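Local coordinates for protein 3-hydroxyacyl-CoA dehydrogenase type-2 (Mycobacterium avium, PDB 3PPI) that probably catalyses the NAD-dependent oxidation of 3-hydroxyacyl-CoA to 3-oxoacyl-CoA, as a short-chain dehydrogenase with a Rossmann-type fold, at residues 49-54 with 76-81; 57-62 with 69-74. All coordinates share one frame; numbering follows the deposited sequence.

Contact 1: 49-54 with 76-81; sequences RLHADG and NRAEFV. With MG (magnesium ion), chain E.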
loop_
_atom_site.group_PDB
_atom_site.type_symbol
_atom_site.label_atom_id
_atom_site.label_comp_id
_atom_site.label_asym_id
_atom_site.label_seq_id
_atom_site.Cartn_x
_atom_site.Cartn_y
_atom_site.Cartn_z
ATOM N N ARG A 49 12.116 5.976 28.014
ATOM C CA ARG A 49 11.605 4.602 27.990
ATOM C C ARG A 49 12.733 3.580 27.914
ATOM O O ARG A 49 12.760 2.623 28.680
ATOM C CB ARG A 49 10.674 4.400 26.788
ATOM C CG ARG A 49 10.171 2.969 26.573
ATOM C CD ARG A 49 9.430 2.407 27.783
ATOM N NE ARG A 49 8.990 1.035 27.522
ATOM C CZ ARG A 49 7.814 0.676 27.013
ATOM N NH1 ARG A 49 6.889 1.565 26.689
ATOM N NH2 ARG A 49 7.567 -0.608 26.816
ATOM N N LEU A 50 13.646 3.760 26.965
ATOM C CA LEU A 50 14.724 2.784 26.801
ATOM C C LEU A 50 15.646 2.765 28.030
ATOM O O LEU A 50 16.089 1.704 28.453
ATOM C CB LEU A 50 15.510 3.051 25.527
ATOM C CG LEU A 50 14.768 2.889 24.197
ATOM C CD1 LEU A 50 15.773 3.093 23.023
ATOM C CD2 LEU A 50 14.062 1.541 24.103
ATOM N N HIS A 51 15.896 3.936 28.613
ATOM C CA HIS A 51 16.685 4.047 29.831
ATOM C C HIS A 51 16.004 3.316 31.005
ATOM O O HIS A 51 16.645 2.537 31.714
ATOM C CB HIS A 51 16.927 5.527 30.162
ATOM C CG HIS A 51 17.660 5.739 31.448
ATOM N ND1 HIS A 51 17.014 5.932 32.650
ATOM C CD2 HIS A 51 18.984 5.766 31.725
ATOM C CE1 HIS A 51 17.909 6.081 33.610
ATOM N NE2 HIS A 51 19.112 5.988 33.074
ATOM N N ALA A 52 14.705 3.553 31.196
ATOM C CA ALA A 52 13.934 2.844 32.223
ATOM C C ALA A 52 13.904 1.324 31.999
ATOM O O ALA A 52 13.843 0.563 32.954
ATOM C CB ALA A 52 12.519 3.382 32.297
ATOM N N ASP A 53 13.960 0.890 30.738
ATOM C CA ASP A 53 13.985 -0.549 30.425
ATOM C C ASP A 53 15.350 -1.216 30.585
ATOM O O ASP A 53 15.480 -2.416 30.317
ATOM C CB ASP A 53 13.488 -0.804 29.003
ATOM C CG ASP A 53 11.993 -0.603 28.858
ATOM O OD1 ASP A 53 11.310 -0.422 29.888
ATOM O OD2 ASP A 53 11.506 -0.618 27.702
ATOM N N GLY A 54 16.362 -0.451 30.969
ATOM C CA GLY A 54 17.660 -1.025 31.317
ATOM C C GLY A 54 18.781 -0.780 30.324
ATOM O O GLY A 54 19.893 -1.242 30.542
ATOM N N ASN A 76 23.953 8.245 35.194
ATOM C CA ASN A 76 25.189 7.785 34.534
ATOM C C ASN A 76 25.035 6.774 33.390
ATOM O O ASN A 76 26.022 6.476 32.710
ATOM C CB ASN A 76 26.192 7.254 35.569
ATOM C CG ASN A 76 25.550 6.331 36.585
ATOM O OD1 ASN A 76 24.924 5.332 36.223
ATOM N ND2 ASN A 76 25.685 6.673 37.869
ATOM N N ARG A 77 23.826 6.257 33.174
ATOM C CA ARG A 77 23.558 5.378 32.036
ATOM C C ARG A 77 22.971 6.164 30.853
ATOM O O ARG A 77 22.547 5.565 29.863
ATOM C CB ARG A 77 22.607 4.253 32.444
ATOM C CG ARG A 77 23.061 3.442 33.682
ATOM C CD ARG A 77 22.186 2.176 33.894
ATOM N NE ARG A 77 20.802 2.447 34.309
ATOM C CZ ARG A 77 19.710 2.428 33.529
ATOM N NH1 ARG A 77 19.753 2.151 32.216
ATOM N NH2 ARG A 77 18.528 2.697 34.085
ATOM N N ALA A 78 22.956 7.496 30.958
ATOM C CA ALA A 78 22.467 8.381 29.886
ATOM C C ALA A 78 23.493 9.477 29.610
ATOM O O ALA A 78 23.888 10.180 30.532
ATOM C CB ALA A 78 21.129 9.009 30.276
ATOM N N GLU A 79 23.904 9.624 28.350
ATOM C CA GLU A 79 24.890 10.632 27.958
ATOM C C GLU A 79 24.401 11.459 26.785
ATOM O O GLU A 79 23.886 10.905 25.806
ATOM C CB GLU A 79 26.202 9.974 27.540
ATOM C CG GLU A 79 26.954 9.295 28.672
ATOM C CD GLU A 79 27.610 10.266 29.640
ATOM O OE1 GLU A 79 27.803 11.461 29.294
ATOM O OE2 GLU A 79 27.943 9.816 30.760
ATOM N N PHE A 80 24.612 12.769 26.865
ATOM C CA PHE A 80 24.362 13.653 25.742
ATOM C C PHE A 80 25.574 13.732 24.826
ATOM O O PHE A 80 26.668 14.033 25.274
ATOM C CB PHE A 80 24.028 15.067 26.216
ATOM C CG PHE A 80 24.007 16.059 25.110
ATOM C CD1 PHE A 80 23.045 15.967 24.112
ATOM C CD2 PHE A 80 24.978 17.054 25.021
ATOM C CE1 PHE A 80 23.023 16.857 23.080
ATOM C CE2 PHE A 80 24.966 17.955 23.973
ATOM C CZ PHE A 80 23.992 17.853 22.998
ATOM N N VAL A 81 25.389 13.460 23.544
ATOM C CA VAL A 81 26.430 13.753 22.566
ATOM C C VAL A 81 25.855 14.680 21.497
ATOM O O VAL A 81 24.832 14.368 20.872
ATOM C CB VAL A 81 26.989 12.471 21.928
ATOM C CG1 VAL A 81 28.015 12.805 20.825
ATOM C CG2 VAL A 81 27.599 11.568 23.005
HETATM MG MG MG E . 24.219 11.230 32.447
HETATM O O HOH W 1 21.514 6.389 34.686
HETATM O O HOH W 2 26.449 10.290 32.638
HETATM O O HOH W 3 24.950 11.755 34.792
HETATM O O HOH W 4 25.120 13.354 31.750
#
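The backbone oxygen of H51 is gripped by three N-H donors where helix 41-52 ends beside the edge of the Rossmann-type sheet. G54 N closes the last turn as part of a Schellman motif, and the guanidinium of R77, just before strand 78-82, comes end-on with both terminal nitrogens. R77 NH2 lies 3.0 Å from H51 O, its N-H...O angle 154°, and stands above the carbonyl plane; R77 NH1, at 3.2 Å from H51 O, lies in that plane on a lone pair. The arginine reaches a helix C-terminus, so the partial negative charge there probably adds to the attraction. With H51 CG anti to the backbone N (chi1 176°), the imidazole is carried alongside R77, whose guanidinium lies flat over one face of it. Ring and guanidinium planes are only 7° apart with centres 3.9 Å from each other, a true stack that fixes the arginine from a second side. A78 adds its CB, 4.1 Å from H51 CD2, while its carbonyl oxygen binds a magnesium ion, which G75 O also binds. At the ring edge, in plane, a water lies 2.9 Å from H51 NE2 and accepts from R77 N at 2.8 Å.

Contact 2: 57-62 with 69-74; sequences VVIADL and ALADEL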
loop_
_atom_site.group_PDB
_atom_site.type_symbol
_atom_site.label_atom_id
_atom_site.label_comp_id
_atom_site.label_asym_id
_atom_site.label_seq_id
_atom_site.Cartn_x
_atom_site.Cartn_y
_atom_site.Cartn_z
ATOM N N VAL A 57 21.868 4.752 27.147
ATOM C CA VAL A 57 21.340 5.536 26.032
ATOM C C VAL A 57 22.166 6.779 25.725
ATOM O O VAL A 57 22.555 7.530 26.631
ATOM C CB VAL A 57 19.892 5.967 26.291
ATOM C CG1 VAL A 57 19.329 6.681 25.069
ATOM C CG2 VAL A 57 19.025 4.760 26.616
ATOM N N VAL A 58 22.447 6.986 24.440
ATOM C CA VAL A 58 23.073 8.207 23.980
ATOM C C VAL A 58 21.998 9.106 23.397
ATOM O O VAL A 58 21.242 8.697 22.514
ATOM C CB VAL A 58 24.148 7.928 22.948
ATOM C CG1 VAL A 58 24.602 9.233 22.269
ATOM C CG2 VAL A 58 25.311 7.217 23.613
ATOM N N ILE A 59 21.898 10.308 23.955
ATOM C CA ILE A 59 21.011 11.340 23.467
ATOM C C ILE A 59 21.789 12.077 22.377
ATOM O O ILE A 59 22.698 12.838 22.681
ATOM C CB ILE A 59 20.618 12.322 24.602
ATOM C CG1 ILE A 59 19.795 11.608 25.669
ATOM C CG2 ILE A 59 19.853 13.516 24.050
ATOM C CD1 ILE A 59 20.101 12.093 27.124
ATOM N N ALA A 60 21.463 11.794 21.122
ATOM C CA ALA A 60 22.142 12.360 19.964
ATOM C C ALA A 60 21.298 13.489 19.412
ATOM O O ALA A 60 20.265 13.253 18.777
ATOM C CB ALA A 60 22.361 11.295 18.889
ATOM N N ASP A 61 21.730 14.718 19.651
ATOM C CA ASP A 61 20.940 15.881 19.286
ATOM C C ASP A 61 21.850 17.111 19.170
ATOM O O ASP A 61 22.972 17.096 19.669
ATOM C CB ASP A 61 19.868 16.110 20.356
ATOM C CG ASP A 61 18.638 16.773 19.814
ATOM O OD1 ASP A 61 18.797 17.823 19.151
ATOM O OD2 ASP A 61 17.512 16.246 20.042
ATOM N N LEU A 62 21.373 18.155 18.492
ATOM C CA LEU A 62 22.080 19.433 18.436
ATOM C C LEU A 62 21.624 20.386 19.549
ATOM O O LEU A 62 22.313 21.355 19.845
ATOM C CB LEU A 62 21.914 20.095 17.064
ATOM C CG LEU A 62 22.714 19.494 15.900
ATOM C CD1 LEU A 62 22.346 20.209 14.602
ATOM C CD2 LEU A 62 24.226 19.577 16.178
ATOM N N ALA A 69 20.731 18.520 29.993
ATOM C CA ALA A 69 19.770 18.510 31.095
ATOM C C ALA A 69 19.108 17.137 31.228
ATOM O O ALA A 69 18.993 16.603 32.322
ATOM C CB ALA A 69 18.705 19.588 30.867
ATOM N N LEU A 70 18.682 16.565 30.106
ATOM C CA LEU A 70 18.056 15.248 30.130
ATOM C C LEU A 70 19.049 14.168 30.569
ATOM O O LEU A 70 18.707 13.296 31.367
ATOM C CB LEU A 70 17.471 14.903 28.753
ATOM C CG LEU A 70 16.790 13.547 28.634
ATOM C CD1 LEU A 70 15.582 13.495 29.554
ATOM C CD2 LEU A 70 16.391 13.278 27.170
ATOM N N ALA A 71 20.268 14.221 30.040
ATOM C CA ALA A 71 21.303 13.259 30.420
ATOM C C ALA A 71 21.642 13.347 31.918
ATOM O O ALA A 71 21.830 12.315 32.586
ATOM C CB ALA A 71 22.552 13.468 29.576
ATOM N N ASP A 72 21.710 14.574 32.439
ATOM C CA ASP A 72 21.982 14.794 33.866
ATOM C C ASP A 72 20.834 14.274 34.725
ATOM O O ASP A 72 21.063 13.586 35.717
ATOM C CB ASP A 72 22.226 16.283 34.171
ATOM C CG ASP A 72 23.494 16.825 33.510
ATOM O OD1 ASP A 72 24.340 16.023 33.062
ATOM O OD2 ASP A 72 23.640 18.065 33.422
ATOM N N GLU A 73 19.600 14.589 34.336
ATOM C CA GLU A 73 18.417 14.116 35.059
ATOM C C GLU A 73 18.387 12.595 35.163
ATOM O O GLU A 73 18.002 12.062 36.193
ATOM C CB GLU A 73 17.132 14.593 34.358
ATOM C CG GLU A 73 15.827 14.041 34.974
ATOM C CD GLU A 73 14.583 14.375 34.162
ATOM O OE1 GLU A 73 14.651 15.227 33.256
ATOM O OE2 GLU A 73 13.524 13.767 34.419
ATOM N N LEU A 74 18.759 11.894 34.089
ATOM C CA LEU A 74 18.642 10.431 34.064
ATOM C C LEU A 74 19.806 9.707 34.750
ATOM O O LEU A 74 19.646 8.568 35.186
ATOM C CB LEU A 74 18.475 9.922 32.627
ATOM C CG LEU A 74 17.157 10.300 31.938
ATOM C CD1 LEU A 74 17.115 9.712 30.537
ATOM C CD2 LEU A 74 15.970 9.833 32.770
#
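I59 CD1 ends against the backbone N and CB of A71 and the side chain of L70, the meeting point of residues 57-62 and 69-74. The terminal methyl lies 3.6 Å from A71 N and 3.7 Å from A71 CB, so it rests on the helix surface itself as well as on a side chain. L70 approaches from the preceding position: its CD2 is 3.9 Å from I59 CD1 and 4.1 Å from I59 CG1, the two side chains meeting at a slant. No hydrogen bond spans the segments, and all three touching residues are buried; the contact is purely apolar.

Torsions explain the reach. In I59, chi1 of -65° turns the CG1 branch to the helix, and chi2 of 143°, away from a staggered value, sets CD1 against A71. The small A71 side chain is consistent with the close approach, the CA atoms of I59 and A71 being 7.2 Å apart.

A second shell positions this trio. V47 of helix 41-52 touches I59, R48 of the same helix touches L70, and F80 of strand 78-82 packs on both I59 and A71. The contact thus belongs to the beta-alpha-beta unit of strand 56-61, helix 64-74 and strand 78-82, with helix 41-52 beside helix 64-74 on the same sheet face and strand 31-36 the next strand inward.

Contact 2 is nested within the chain loop closed by contact 1, and the two centres are about 8 Å apart. Their strands are neighbours in the parallel sheet: E79 O lies 2.8 Å from I59 N, and V81 N 2.9 Å from I59 O, both probable hydrogen bonds. Thus I59 faces helix 64-74 with its side chain while its backbone holds strand 78-82. The helical ends also meet, H51 NE2 packing 3.4 Å from L74 O. One magnesium ion is common to both contacts, since its site includes A71 and A78 together with G75. The other site, with G37 and G40, belongs to the strand-turn-helix that probably forms the dinucleotide-binding glycine-rich motif, and D61 OD2 bonds to A39 N there.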